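Local coordinates for protein acetone carboxylase alpha subunit (PDB 5M45) that belongs to the hydantoinase B/oxoprolinase family and carries a manganese site within a six-chain assembly, at residues 379-384 with 725-730; 494-499 with 530-535; 598-603 with 608-613; 720-725 with 730-735. All coordinates share one frame; numbering follows the deposited sequence.

Contact 1 (379-384 with 725-730); sequences EFRLPK and GPRFEK
The guanidinium groups of Arg381 and Arg727 meet at an oblique angle, neither face on nor edge on, with their planes 40° apart. The approach is between single nitrogens: NH1 of Arg381 lies 3.3 Å from NH2 of Arg727. Both atoms are donors, so they do not bond to each other. What gathers them is shared acid. Asp333 takes Arg381 NH1 on OD1 and Arg727 NH2 on OD2, and Glu335 adds a second salt bridge to Arg381 NH1. The carboxylate of Asp333 thus bridges the two cations and probably offsets much of their like charge. The two arginines are built differently. Arg381 runs straight from CG to NE, which carries its head far out from the strand. Arg727 instead turns at chi3 (46°), and the turn swings its guanidinium toward Arg381. Little surface is buried here, 64 Å² in all, and Arg727 is exposed. Arg381 stands on strand 378-381 of a four-stranded mixed sheet. This strand runs parallel to its neighbour 330-333, which supplies Asp333. Arg727 belongs to the first turn of helix 726-735, so the acid-linked pair joins strand 378-381 to the start of that helix.

Contact 2 (494-499 with 530-535); sequences AEPLVY and KDWTMF
Pro496 and Trp532 meet where the two backbones are well apart, with the nearest CA atoms, those of Pro496 and Lys530, 8.8 Å from each other. The contact is therefore made by side chains. Pro496 comes over one face of the Trp532 indole with its CG foremost, its ring set obliquely to the indole. Pro496 CG sits 3.6 Å from the centroid of the Trp532 six-membered ring, 15° off the ring normal, which makes a CH-pi contact. Pro496 CD follows at 3.6 Å from Trp532 CH2, near the rim. The proline is the centre of an inverse gamma turn, closed by a weak bond from Leu497 N to Glu495 O. The turn leads into strand 497-504, an outer strand of a five-stranded antiparallel sheet. Trp532 and Met534 stand on strand 532-535 of a separate four-stranded antiparallel sheet, so the contact packs one sheet against another. The ends of Leu497 and Met534 meet, with Leu497 CD1 4.0 Å from Met534 CE. Met534 bends at chi3 (68°), which brings its methyl to both leucine methyls. Its SD lies in the plane of the indole, at the edge. Trp532 NE1 gives Met534 SD a weak hydrogen bond of 3.7 Å. All four side chains are buried, and Val453 of strand 450-454 also touches Pro496 and Trp532.

Contact 3 (598-603 with 608-613); sequences QIKRDK and TEEMFS
One salt bridge makes this contact, between Lys600 and Glu610. Lys600 NZ gives a hydrogen bond of 2.8 Å to Glu610 OE2. The ammonium comes to the syn side of that oxygen but stands 31° out of the carboxylate plane. The other oxygen, Glu610 OE1, is 3.9 Å from Lys600 NZ, so the grip is by one oxygen and not two. The two chains run out straight to meet between the strands. This full reach spans a wide gap, because the nearest CA atoms, of Lys600 and Glu610, are 11.8 Å apart. Lys600 CE follows the ammonium to 3.8 Å from Glu610 OE2. Further polar bonds fix both ends. Lys600 NZ has a second salt bridge to Asp302, and Glu610 OE1 accepts from His563 NE2. Asp308 of the second subunit, another copy of this protein, packs on Glu610. The strands lie in different sheets, 598-602 at the margin of the five-stranded one and 610-612 at the margin of the four-stranded one. With two acids around one ammonium, Lys600 is probably held in its charged form. With each carboxylate oxygen of Glu610 taken by a different donor, rotation of the group is probably restricted.

Contact 4 (720-725 with 730-735); sequences ASFKLG and KDFRTF
Phe722 and Phe732 pack between two consecutive helices, 712-724 and 726-735, joined by a one-residue break at Gly725, where the chain turns a corner. Gly725 is the first residue to leave the earlier helix and also the N-cap position of the next. In the aromatic contact the rings are inclined to each other. The ring centroids of Phe722 and Phe732 are 5.2 Å apart and their planes meet at 58°. Phe722 puts its far end over one face of Phe732, toward the rim: its CZ lies 3.6 Å from Phe732 CD1. Phe722 CE1 also reaches the root of that side chain, 4.0 Å from Phe732 CB. In Phe732 the ring carbon CG is anti to the backbone N (chi1 -175°), which sends the ring across to the other helix. Other apolar groups pack on Phe732. Trp736 meets its ring edge-to-face, Phe718 touches it with planes at about 45°, and Ile705 of helix 694-706 packs on it too. Both phenylalanines are buried. One side-chain hydrogen bond lies within 730-735. Lys730 O receives two donors from one residue, Thr734 N at 3.0 Å and Thr734 OG1 at 2.9 Å. They arrive from opposite faces of the carbonyl plane, the hydroxyl tilted 34° from it.

Overall arrangement
From the N terminus, the chain first reaches segment 379-384, which meets 725-730, 341 residues further on. Contact 1 therefore closes a long loop and joins the mixed sheet to helix 726-735. Contacts 2 and 3 are nested inside it, in series. These two lie about 13 Å apart between centres and share the four-stranded sheet, in which strands 532-535 and 610-612 are neighbours. Contact 2 links that sheet to strand 497-504 and contact 3 links it to 598-602, the two outermost strands of the five-stranded sheet. Both also touch the second subunit. Contact 4 closes a short loop near the C terminus, joins helix 712-724 to 726-735 and crosses contact 1, sharing Gly725 and Lys730.

Contact 1 (379-384 with 725-730)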
loop_
_atom_site.group_PDB
_atom_site.type_symbol
_atom_site.label_atom_id
_atom_site.label_comp_id
_atom_site.label_asym_id
_atom_site.label_seq_id
_atom_site.Cartn_x
_atom_site.Cartn_y
_atom_site.Cartn_z
ATOM N N GLU A 379 -16.908 24.362 20.594
ATOM C CA GLU A 379 -16.123 25.056 19.558
ATOM C C GLU A 379 -14.640 24.629 19.655
ATOM O O GLU A 379 -14.102 24.557 20.768
ATOM C CB GLU A 379 -16.214 26.566 19.712
ATOM C CG GLU A 379 -17.588 27.177 19.476
ATOM C CD GLU A 379 -17.663 28.630 19.943
ATOM O OE1 GLU A 379 -18.799 29.041 20.251
ATOM O OE2 GLU A 379 -16.624 29.318 20.133
ATOM N N PHE A 380 -14.004 24.309 18.512
ATOM C CA PHE A 380 -12.598 23.917 18.485
ATOM C C PHE A 380 -11.809 24.808 17.538
ATOM O O PHE A 380 -12.275 25.116 16.446
ATOM C CB PHE A 380 -12.407 22.457 18.029
ATOM C CG PHE A 380 -13.176 21.413 18.823
ATOM C CD1 PHE A 380 -12.629 20.821 19.964
ATOM C CD2 PHE A 380 -14.410 20.932 18.359
ATOM C CE1 PHE A 380 -13.299 19.811 20.650
ATOM C CE2 PHE A 380 -15.080 19.916 19.030
ATOM C CZ PHE A 380 -14.524 19.375 20.190
ATOM N N ARG A 381 -10.615 25.225 17.974
ATOM C CA ARG A 381 -9.674 25.944 17.106
ATOM C C ARG A 381 -8.302 25.230 17.088
ATOM O O ARG A 381 -7.600 25.185 18.118
ATOM C CB ARG A 381 -9.531 27.430 17.499
ATOM C CG ARG A 381 -8.470 28.163 16.682
ATOM C CD ARG A 381 -8.581 29.698 16.691
ATOM N NE ARG A 381 -7.562 30.325 15.823
ATOM C CZ ARG A 381 -6.265 30.511 16.127
ATOM N NH1 ARG A 381 -5.762 30.163 17.304
ATOM N NH2 ARG A 381 -5.457 31.082 15.237
ATOM N N LEU A 382 -7.956 24.672 15.921
ATOM C CA LEU A 382 -6.727 23.925 15.698
ATOM C C LEU A 382 -5.980 24.550 14.523
ATOM O O LEU A 382 -6.347 24.327 13.359
ATOM C CB LEU A 382 -7.008 22.446 15.367
ATOM C CG LEU A 382 -8.018 21.585 16.140
ATOM C CD1 LEU A 382 -7.908 20.097 15.774
ATOM C CD2 LEU A 382 -7.873 21.772 17.602
ATOM N N PRO A 383 -4.937 25.350 14.805
ATOM C CA PRO A 383 -4.302 26.043 13.690
ATOM C C PRO A 383 -3.742 25.089 12.624
ATOM O O PRO A 383 -3.189 24.057 12.974
ATOM C CB PRO A 383 -3.207 26.861 14.367
ATOM C CG PRO A 383 -3.762 27.135 15.707
ATOM C CD PRO A 383 -4.437 25.829 16.095
ATOM N N LYS A 384 -3.940 25.430 11.351
ATOM C CA LYS A 384 -3.514 24.584 10.223
ATOM C C LYS A 384 -2.000 24.460 10.180
ATOM O O LYS A 384 -1.281 25.447 10.236
ATOM C CB LYS A 384 -4.054 25.187 8.887
ATOM C CG LYS A 384 -3.934 24.316 7.627
ATOM C CD LYS A 384 -4.659 22.973 7.749
ATOM C CE LYS A 384 -4.670 22.203 6.414
ATOM N NZ LYS A 384 -5.282 20.852 6.564
ATOM N N GLY A 725 2.107 29.661 15.661
ATOM C CA GLY A 725 1.316 30.333 16.702
ATOM C C GLY A 725 1.880 31.690 17.129
ATOM O O GLY A 725 2.463 31.803 18.208
ATOM N N PRO A 726 1.696 32.721 16.308
ATOM C CA PRO A 726 2.228 34.049 16.669
ATOM C C PRO A 726 1.729 34.620 18.005
ATOM O O PRO A 726 2.453 35.365 18.647
ATOM C CB PRO A 726 1.795 34.973 15.514
ATOM C CG PRO A 726 0.901 34.137 14.621
ATOM C CD PRO A 726 0.984 32.702 15.014
ATOM N N ARG A 727 0.523 34.283 18.429
ATOM C CA ARG A 727 0.045 34.722 19.732
ATOM C C ARG A 727 0.849 34.075 20.875
ATOM O O ARG A 727 1.095 34.707 21.901
ATOM C CB ARG A 727 -1.433 34.406 19.834
ATOM C CG ARG A 727 -2.165 35.084 20.945
ATOM C CD ARG A 727 -3.679 35.211 20.557
ATOM N NE ARG A 727 -4.488 34.090 19.976
ATOM C CZ ARG A 727 -4.905 32.962 20.596
ATOM N NH1 ARG A 727 -4.428 32.642 21.800
ATOM N NH2 ARG A 727 -5.735 32.156 19.984
ATOM N N PHE A 728 1.271 32.824 20.688
ATOM C CA PHE A 728 2.117 32.119 21.637
ATOM C C PHE A 728 3.508 32.750 21.702
ATOM O O PHE A 728 4.021 32.941 22.799
ATOM C CB PHE A 728 2.186 30.588 21.357
ATOM C CG PHE A 728 3.175 29.853 22.236
ATOM C CD1 PHE A 728 2.965 29.715 23.583
ATOM C CD2 PHE A 728 4.329 29.314 21.683
ATOM C CE1 PHE A 728 3.903 29.064 24.390
ATOM C CE2 PHE A 728 5.264 28.642 22.489
ATOM C CZ PHE A 728 5.050 28.521 23.843
ATOM N N GLU A 729 4.094 33.097 20.558
ATOM C CA GLU A 729 5.402 33.749 20.546
ATOM C C GLU A 729 5.337 35.090 21.314
ATOM O O GLU A 729 6.203 35.396 22.128
ATOM C CB GLU A 729 5.938 33.974 19.112
ATOM C CG GLU A 729 7.289 34.681 19.104
ATOM C CD GLU A 729 8.026 34.718 17.778
ATOM O OE1 GLU A 729 7.570 34.142 16.768
ATOM O OE2 GLU A 729 9.130 35.290 17.799
ATOM N N LYS A 730 4.294 35.863 21.045
ATOM C CA LYS A 730 4.081 37.115 21.745
ATOM C C LYS A 730 3.946 36.942 23.286
ATOM O O LYS A 730 4.565 37.690 24.054
ATOM C CB LYS A 730 2.878 37.843 21.133
ATOM C CG LYS A 730 2.472 39.126 21.870
ATOM C CD LYS A 730 1.249 39.726 21.169
ATOM C CE LYS A 730 0.543 40.786 21.983
ATOM N NZ LYS A 730 1.500 41.875 22.320
#

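Contact 2 (494-499 with 530-535)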
loop_
_atom_site.group_PDB
_atom_site.type_symbol
_atom_site.label_atom_id
_atom_site.label_comp_id
_atom_site.label_asym_id
_atom_site.label_seq_id
_atom_site.Cartn_x
_atom_site.Cartn_y
_atom_site.Cartn_z
ATOM N N ALA A 494 -2.052 -16.532 20.697
ATOM C CA ALA A 494 -1.886 -15.533 19.639
ATOM C C ALA A 494 -0.473 -14.937 19.526
ATOM O O ALA A 494 -0.285 -14.025 18.683
ATOM C CB ALA A 494 -2.902 -14.411 19.863
ATOM N N GLU A 495 0.491 -15.414 20.319
ATOM C CA GLU A 495 1.885 -14.885 20.327
ATOM C C GLU A 495 2.843 -16.045 20.613
ATOM O O GLU A 495 2.545 -16.832 21.507
ATOM C CB GLU A 495 2.077 -13.821 21.445
ATOM C CG GLU A 495 1.050 -12.685 21.499
ATOM C CD GLU A 495 1.069 -11.846 22.788
ATOM O OE1 GLU A 495 0.532 -10.702 22.799
ATOM O OE2 GLU A 495 1.594 -12.334 23.831
ATOM N N PRO A 496 4.010 -16.123 19.934
ATOM C CA PRO A 496 5.028 -17.151 20.240
ATOM C C PRO A 496 5.924 -16.698 21.400
ATOM O O PRO A 496 7.133 -16.508 21.240
ATOM C CB PRO A 496 5.790 -17.276 18.918
ATOM C CG PRO A 496 5.776 -15.878 18.392
ATOM C CD PRO A 496 4.414 -15.318 18.764
ATOM N N LEU A 497 5.285 -16.547 22.568
ATOM C CA LEU A 497 5.869 -15.996 23.789
ATOM C C LEU A 497 5.210 -16.722 24.977
ATOM O O LEU A 497 4.033 -17.092 24.892
ATOM C CB LEU A 497 5.558 -14.473 23.936
ATOM C CG LEU A 497 5.945 -13.530 22.777
ATOM C CD1 LEU A 497 5.346 -12.143 23.018
ATOM C CD2 LEU A 497 7.441 -13.423 22.639
ATOM N N VAL A 498 5.948 -16.886 26.083
ATOM C CA VAL A 498 5.377 -17.373 27.337
ATOM C C VAL A 498 5.622 -16.424 28.498
ATOM O O VAL A 498 6.654 -15.776 28.584
ATOM C CB VAL A 498 5.880 -18.790 27.731
ATOM C CG1 VAL A 498 5.414 -19.819 26.697
ATOM C CG2 VAL A 498 7.385 -18.845 27.874
ATOM N N TYR A 499 4.624 -16.340 29.390
ATOM C CA TYR A 499 4.705 -15.536 30.601
ATOM C C TYR A 499 5.613 -16.130 31.678
ATOM O O TYR A 499 5.437 -17.272 32.090
ATOM C CB TYR A 499 3.314 -15.316 31.193
ATOM C CG TYR A 499 2.445 -14.324 30.450
ATOM C CD1 TYR A 499 1.676 -14.720 29.367
ATOM C CD2 TYR A 499 2.383 -12.996 30.853
ATOM C CE1 TYR A 499 0.887 -13.816 28.673
ATOM C CE2 TYR A 499 1.629 -12.078 30.174
ATOM C CZ TYR A 499 0.859 -12.493 29.072
ATOM O OH TYR A 499 0.061 -11.603 28.396
ATOM N N LYS A 530 10.205 -18.389 15.136
ATOM C CA LYS A 530 11.294 -18.519 14.173
ATOM C C LYS A 530 11.434 -17.242 13.350
ATOM O O LYS A 530 10.430 -16.581 13.020
ATOM C CB LYS A 530 11.055 -19.705 13.213
ATOM C CG LYS A 530 10.822 -21.041 13.932
ATOM C CD LYS A 530 9.313 -21.272 14.130
ATOM C CE LYS A 530 9.079 -22.383 15.171
ATOM N NZ LYS A 530 7.655 -22.618 15.419
ATOM N N ASP A 531 12.677 -16.873 13.044
ATOM C CA ASP A 531 12.967 -15.679 12.253
ATOM C C ASP A 531 12.185 -14.461 12.806
ATOM O O ASP A 531 11.477 -13.753 12.083
ATOM C CB ASP A 531 12.635 -15.945 10.771
ATOM C CG ASP A 531 13.540 -17.017 10.136
ATOM O OD1 ASP A 531 14.533 -17.442 10.730
ATOM O OD2 ASP A 531 13.273 -17.426 8.971
ATOM N N TRP A 532 12.336 -14.253 14.110
ATOM C CA TRP A 532 11.493 -13.390 14.907
ATOM C C TRP A 532 12.183 -12.017 15.210
ATOM O O TRP A 532 13.428 -11.956 15.364
ATOM C CB TRP A 532 11.113 -14.129 16.217
ATOM C CG TRP A 532 9.985 -13.477 16.993
ATOM C CD1 TRP A 532 10.068 -12.832 18.183
ATOM C CD2 TRP A 532 8.607 -13.422 16.599
ATOM N NE1 TRP A 532 8.846 -12.372 18.549
ATOM C CE2 TRP A 532 7.923 -12.725 17.594
ATOM C CE3 TRP A 532 7.891 -13.929 15.513
ATOM C CZ2 TRP A 532 6.557 -12.477 17.525
ATOM C CZ3 TRP A 532 6.528 -13.688 15.439
ATOM C CH2 TRP A 532 5.874 -12.968 16.457
ATOM N N THR A 533 11.368 -10.955 15.269
ATOM C CA THR A 533 11.811 -9.592 15.695
ATOM C C THR A 533 10.806 -8.978 16.685
ATOM O O THR A 533 9.640 -9.375 16.700
ATOM C CB THR A 533 11.945 -8.595 14.528
ATOM O OG1 THR A 533 10.676 -8.450 13.872
ATOM C CG2 THR A 533 13.012 -9.065 13.548
ATOM N N MET A 534 11.277 -8.053 17.542
ATOM C CA MET A 534 10.402 -7.283 18.435
ATOM C C MET A 534 10.891 -5.832 18.585
ATOM O O MET A 534 12.045 -5.514 18.288
ATOM C CB MET A 534 10.277 -7.945 19.825
ATOM C CG MET A 534 9.912 -9.438 19.797
ATOM S SD MET A 534 9.628 -10.222 21.397
ATOM C CE MET A 534 8.113 -9.403 21.932
ATOM N N PHE A 535 10.011 -4.964 19.059
ATOM C CA PHE A 535 10.340 -3.563 19.338
ATOM C C PHE A 535 9.414 -2.978 20.422
ATOM O O PHE A 535 8.431 -3.607 20.832
ATOM C CB PHE A 535 10.380 -2.710 18.057
ATOM C CG PHE A 535 9.054 -2.602 17.297
ATOM C CD1 PHE A 535 8.656 -3.605 16.394
ATOM C CD2 PHE A 535 8.240 -1.474 17.439
ATOM C CE1 PHE A 535 7.472 -3.500 15.672
ATOM C CE2 PHE A 535 7.057 -1.361 16.725
ATOM C CZ PHE A 535 6.670 -2.359 15.852
#

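Contact 3 (598-603 with 608-613)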
loop_
_atom_site.group_PDB
_atom_site.type_symbol
_atom_site.label_atom_id
_atom_site.label_comp_id
_atom_site.label_asym_id
_atom_site.label_seq_id
_atom_site.Cartn_x
_atom_site.Cartn_y
_atom_site.Cartn_z
ATOM N N GLN A 598 23.469 -10.364 26.718
ATOM C CA GLN A 598 23.523 -8.976 26.238
ATOM C C GLN A 598 22.233 -8.303 26.731
ATOM O O GLN A 598 21.158 -8.611 26.220
ATOM C CB GLN A 598 23.604 -8.927 24.704
ATOM C CG GLN A 598 23.812 -7.512 24.170
ATOM C CD GLN A 598 23.067 -7.083 22.838
ATOM O OE1 GLN A 598 22.347 -7.842 22.142
ATOM N NE2 GLN A 598 23.302 -5.819 22.484
ATOM N N ILE A 599 22.339 -7.410 27.726
ATOM C CA ILE A 599 21.180 -6.760 28.321
ATOM C C ILE A 599 21.075 -5.321 27.837
ATOM O O ILE A 599 22.053 -4.588 27.877
ATOM C CB ILE A 599 21.251 -6.772 29.862
ATOM C CG1 ILE A 599 21.240 -8.216 30.369
ATOM C CG2 ILE A 599 20.103 -5.949 30.482
ATOM C CD1 ILE A 599 21.410 -8.376 31.847
ATOM N N LYS A 600 19.887 -4.918 27.407
ATOM C CA LYS A 600 19.583 -3.517 27.144
ATOM C C LYS A 600 18.611 -3.007 28.229
ATOM O O LYS A 600 17.461 -3.464 28.301
ATOM C CB LYS A 600 18.998 -3.356 25.737
ATOM C CG LYS A 600 20.042 -3.679 24.654
ATOM C CD LYS A 600 19.569 -3.264 23.261
ATOM C CE LYS A 600 20.595 -3.622 22.190
ATOM N NZ LYS A 600 20.182 -3.046 20.850
ATOM N N ARG A 601 19.100 -2.133 29.102
ATOM C CA ARG A 601 18.324 -1.556 30.197
ATOM C C ARG A 601 18.581 -0.045 30.184
ATOM O O ARG A 601 19.674 0.397 30.595
ATOM C CB ARG A 601 18.748 -2.176 31.549
ATOM C CG ARG A 601 18.158 -1.510 32.789
ATOM C CD ARG A 601 18.635 -2.104 34.110
ATOM N NE ARG A 601 18.055 -3.420 34.431
ATOM C CZ ARG A 601 16.838 -3.645 34.911
ATOM N NH1 ARG A 601 16.467 -4.882 35.173
ATOM N NH2 ARG A 601 15.965 -2.661 35.108
ATOM N N ASP A 602 17.625 0.733 29.679
ATOM C CA ASP A 602 17.872 2.162 29.426
ATOM C C ASP A 602 16.574 2.931 29.231
ATOM O O ASP A 602 15.490 2.330 29.314
ATOM C CB ASP A 602 18.843 2.346 28.232
ATOM C CG ASP A 602 18.303 1.809 26.919
ATOM O OD1 ASP A 602 17.086 1.669 26.720
ATOM O OD2 ASP A 602 19.120 1.524 26.013
ATOM N N LYS A 603 16.682 4.246 28.952
ATOM C CA LYS A 603 15.506 5.100 28.715
ATOM C C LYS A 603 14.901 5.069 27.295
ATOM O O LYS A 603 13.949 5.801 27.020
ATOM C CB LYS A 603 15.811 6.559 29.073
ATOM C CG LYS A 603 16.047 6.842 30.572
ATOM C CD LYS A 603 14.804 6.673 31.415
ATOM C CE LYS A 603 13.641 7.634 31.054
ATOM N NZ LYS A 603 12.479 7.476 31.975
ATOM N N THR A 608 12.939 0.505 16.657
ATOM C CA THR A 608 12.515 -0.251 15.480
ATOM C C THR A 608 12.900 -1.713 15.681
ATOM O O THR A 608 13.692 -2.037 16.584
ATOM C CB THR A 608 13.156 0.284 14.174
ATOM O OG1 THR A 608 14.597 0.308 14.278
ATOM C CG2 THR A 608 12.637 1.702 13.907
ATOM N N GLU A 609 12.373 -2.573 14.831
ATOM C CA GLU A 609 12.503 -4.024 14.989
ATOM C C GLU A 609 13.966 -4.516 15.137
ATOM O O GLU A 609 14.873 -4.029 14.449
ATOM C CB GLU A 609 11.704 -4.804 13.917
ATOM C CG GLU A 609 12.270 -4.888 12.515
ATOM C CD GLU A 609 11.334 -5.638 11.517
ATOM O OE1 GLU A 609 11.143 -5.122 10.385
ATOM O OE2 GLU A 609 10.799 -6.731 11.829
ATOM N N GLU A 610 14.156 -5.447 16.082
ATOM C CA GLU A 610 15.463 -6.061 16.369
ATOM C C GLU A 610 15.276 -7.587 16.477
ATOM O O GLU A 610 14.240 -8.052 16.958
ATOM C CB GLU A 610 15.993 -5.405 17.675
ATOM C CG GLU A 610 17.038 -6.109 18.500
ATOM C CD GLU A 610 17.489 -5.250 19.685
ATOM O OE1 GLU A 610 17.223 -5.607 20.879
ATOM O OE2 GLU A 610 18.077 -4.158 19.428
ATOM N N MET A 611 16.268 -8.351 16.011
ATOM C CA MET A 611 16.220 -9.833 16.053
ATOM C C MET A 611 16.123 -10.342 17.513
ATOM O O MET A 611 16.878 -9.884 18.383
ATOM C CB MET A 611 17.436 -10.444 15.352
ATOM C CG MET A 611 17.461 -10.197 13.842
ATOM S SD MET A 611 18.957 -10.726 13.036
ATOM C CE MET A 611 20.019 -9.364 13.424
ATOM N N PHE A 612 15.176 -11.234 17.768
ATOM C CA PHE A 612 15.083 -11.990 19.022
ATOM C C PHE A 612 15.015 -13.501 18.679
ATOM O O PHE A 612 14.461 -13.914 17.617
ATOM C CB PHE A 612 13.812 -11.641 19.845
ATOM C CG PHE A 612 13.871 -10.354 20.646
ATOM C CD1 PHE A 612 13.899 -9.104 20.006
ATOM C CD2 PHE A 612 13.765 -10.373 22.032
ATOM C CE1 PHE A 612 13.917 -7.932 20.732
ATOM C CE2 PHE A 612 13.790 -9.183 22.774
ATOM C CZ PHE A 612 13.872 -7.964 22.129
ATOM N N SER A 613 15.507 -14.329 19.596
ATOM C CA SER A 613 15.421 -15.792 19.488
ATOM C C SER A 613 14.777 -16.401 20.717
ATOM O O SER A 613 14.741 -15.781 21.777
ATOM C CB SER A 613 16.800 -16.424 19.404
ATOM O OG SER A 613 17.558 -15.802 18.396
#

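Contact 4 (720-725 with 730-735)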
loop_
_atom_site.group_PDB
_atom_site.type_symbol
_atom_site.label_atom_id
_atom_site.label_comp_id
_atom_site.label_asym_id
_atom_site.label_seq_id
_atom_site.Cartn_x
_atom_site.Cartn_y
_atom_site.Cartn_z
ATOM N N ALA A 720 9.358 25.834 16.255
ATOM C CA ALA A 720 8.250 25.382 15.399
ATOM C C ALA A 720 6.884 25.925 15.912
ATOM O O ALA A 720 6.044 26.360 15.112
ATOM C CB ALA A 720 8.223 23.861 15.324
ATOM N N SER A 721 6.701 25.910 17.227
ATOM C CA SER A 721 5.502 26.438 17.892
ATOM C C SER A 721 5.308 27.965 17.615
ATOM O O SER A 721 4.212 28.431 17.319
ATOM C CB SER A 721 5.554 26.132 19.395
ATOM O OG SER A 721 5.504 24.704 19.682
ATOM N N PHE A 722 6.404 28.723 17.686
ATOM C CA PHE A 722 6.359 30.156 17.428
ATOM C C PHE A 722 5.860 30.446 16.018
ATOM O O PHE A 722 4.994 31.306 15.839
ATOM C CB PHE A 722 7.730 30.838 17.575
ATOM C CG PHE A 722 8.295 30.902 18.986
ATOM C CD1 PHE A 722 7.518 30.716 20.134
ATOM C CD2 PHE A 722 9.634 31.189 19.144
ATOM C CE1 PHE A 722 8.086 30.778 21.387
ATOM C CE2 PHE A 722 10.214 31.252 20.402
ATOM C CZ PHE A 722 9.442 31.044 21.528
ATOM N N LYS A 723 6.404 29.740 15.017
ATOM C CA LYS A 723 6.010 29.985 13.614
ATOM C C LYS A 723 4.538 29.685 13.341
ATOM O O LYS A 723 3.914 30.415 12.638
ATOM C CB LYS A 723 6.849 29.173 12.637
ATOM C CG LYS A 723 8.187 29.823 12.397
ATOM C CD LYS A 723 9.040 28.982 11.425
ATOM C CE LYS A 723 9.379 27.572 12.000
ATOM N NZ LYS A 723 10.521 26.888 11.381
ATOM N N LEU A 724 4.008 28.593 13.877
ATOM C CA LEU A 724 2.571 28.242 13.705
ATOM C C LEU A 724 1.592 29.023 14.611
ATOM O O LEU A 724 0.387 29.016 14.341
ATOM C CB LEU A 724 2.367 26.740 13.930
ATOM C CG LEU A 724 2.902 25.859 12.791
ATOM C CD1 LEU A 724 3.187 24.447 13.309
ATOM C CD2 LEU A 724 1.963 25.822 11.619
ATOM N N GLY A 725 2.107 29.661 15.661
ATOM C CA GLY A 725 1.316 30.333 16.702
ATOM C C GLY A 725 1.880 31.690 17.129
ATOM O O GLY A 725 2.463 31.803 18.208
ATOM N N LYS A 730 4.294 35.863 21.045
ATOM C CA LYS A 730 4.081 37.115 21.745
ATOM C C LYS A 730 3.946 36.942 23.286
ATOM O O LYS A 730 4.565 37.690 24.054
ATOM C CB LYS A 730 2.878 37.843 21.133
ATOM C CG LYS A 730 2.472 39.126 21.870
ATOM C CD LYS A 730 1.249 39.726 21.169
ATOM C CE LYS A 730 0.543 40.786 21.983
ATOM N NZ LYS A 730 1.500 41.875 22.320
ATOM N N ASP A 731 3.163 35.952 23.711
ATOM C CA ASP A 731 2.998 35.557 25.146
ATOM C C ASP A 731 4.357 35.209 25.799
ATOM O O ASP A 731 4.662 35.665 26.897
ATOM C CB ASP A 731 2.052 34.316 25.230
ATOM C CG ASP A 731 1.563 33.924 26.604
ATOM O OD1 ASP A 731 1.783 34.742 27.527
ATOM O OD2 ASP A 731 0.894 32.778 26.739
ATOM N N PHE A 732 5.134 34.371 25.128
ATOM C CA PHE A 732 6.457 33.941 25.623
ATOM C C PHE A 732 7.430 35.123 25.776
ATOM O O PHE A 732 8.094 35.249 26.801
ATOM C CB PHE A 732 7.033 32.925 24.640
ATOM C CG PHE A 732 8.341 32.302 25.052
ATOM C CD1 PHE A 732 9.559 32.865 24.659
ATOM C CD2 PHE A 732 8.361 31.083 25.750
ATOM C CE1 PHE A 732 10.768 32.267 24.993
ATOM C CE2 PHE A 732 9.574 30.485 26.105
ATOM C CZ PHE A 732 10.768 31.078 25.728
ATOM N N ARG A 733 7.495 35.984 24.763
ATOM C CA ARG A 733 8.365 37.170 24.792
ATOM C C ARG A 733 7.984 38.122 25.909
ATOM O O ARG A 733 8.867 38.690 26.553
ATOM C CB ARG A 733 8.358 37.959 23.449
ATOM C CG ARG A 733 9.043 37.235 22.300
ATOM C CD ARG A 733 8.854 37.952 20.964
ATOM N NE ARG A 733 9.680 37.372 19.912
ATOM C CZ ARG A 733 10.970 37.629 19.689
ATOM N NH1 ARG A 733 11.648 38.499 20.425
ATOM N NH2 ARG A 733 11.619 36.976 18.702
ATOM N N THR A 734 6.685 38.312 26.110
ATOM C CA THR A 734 6.187 39.186 27.151
ATOM C C THR A 734 6.483 38.599 28.539
ATOM O O THR A 734 6.947 39.311 29.422
ATOM C CB THR A 734 4.659 39.432 27.012
ATOM O OG1 THR A 734 4.397 40.026 25.750
ATOM C CG2 THR A 734 4.145 40.382 28.065
ATOM N N PHE A 735 6.209 37.307 28.705
ATOM C CA PHE A 735 6.391 36.652 29.987
ATOM C C PHE A 735 7.856 36.747 30.443
ATOM O O PHE A 735 8.126 37.034 31.610
ATOM C CB PHE A 735 5.950 35.182 29.992
ATOM C CG PHE A 735 6.138 34.535 31.341
ATOM C CD1 PHE A 735 5.176 34.684 32.349
ATOM C CD2 PHE A 735 7.345 33.876 31.646
ATOM C CE1 PHE A 735 5.381 34.158 33.604
ATOM C CE2 PHE A 735 7.557 33.343 32.903
ATOM C CZ PHE A 735 6.573 33.491 33.891
#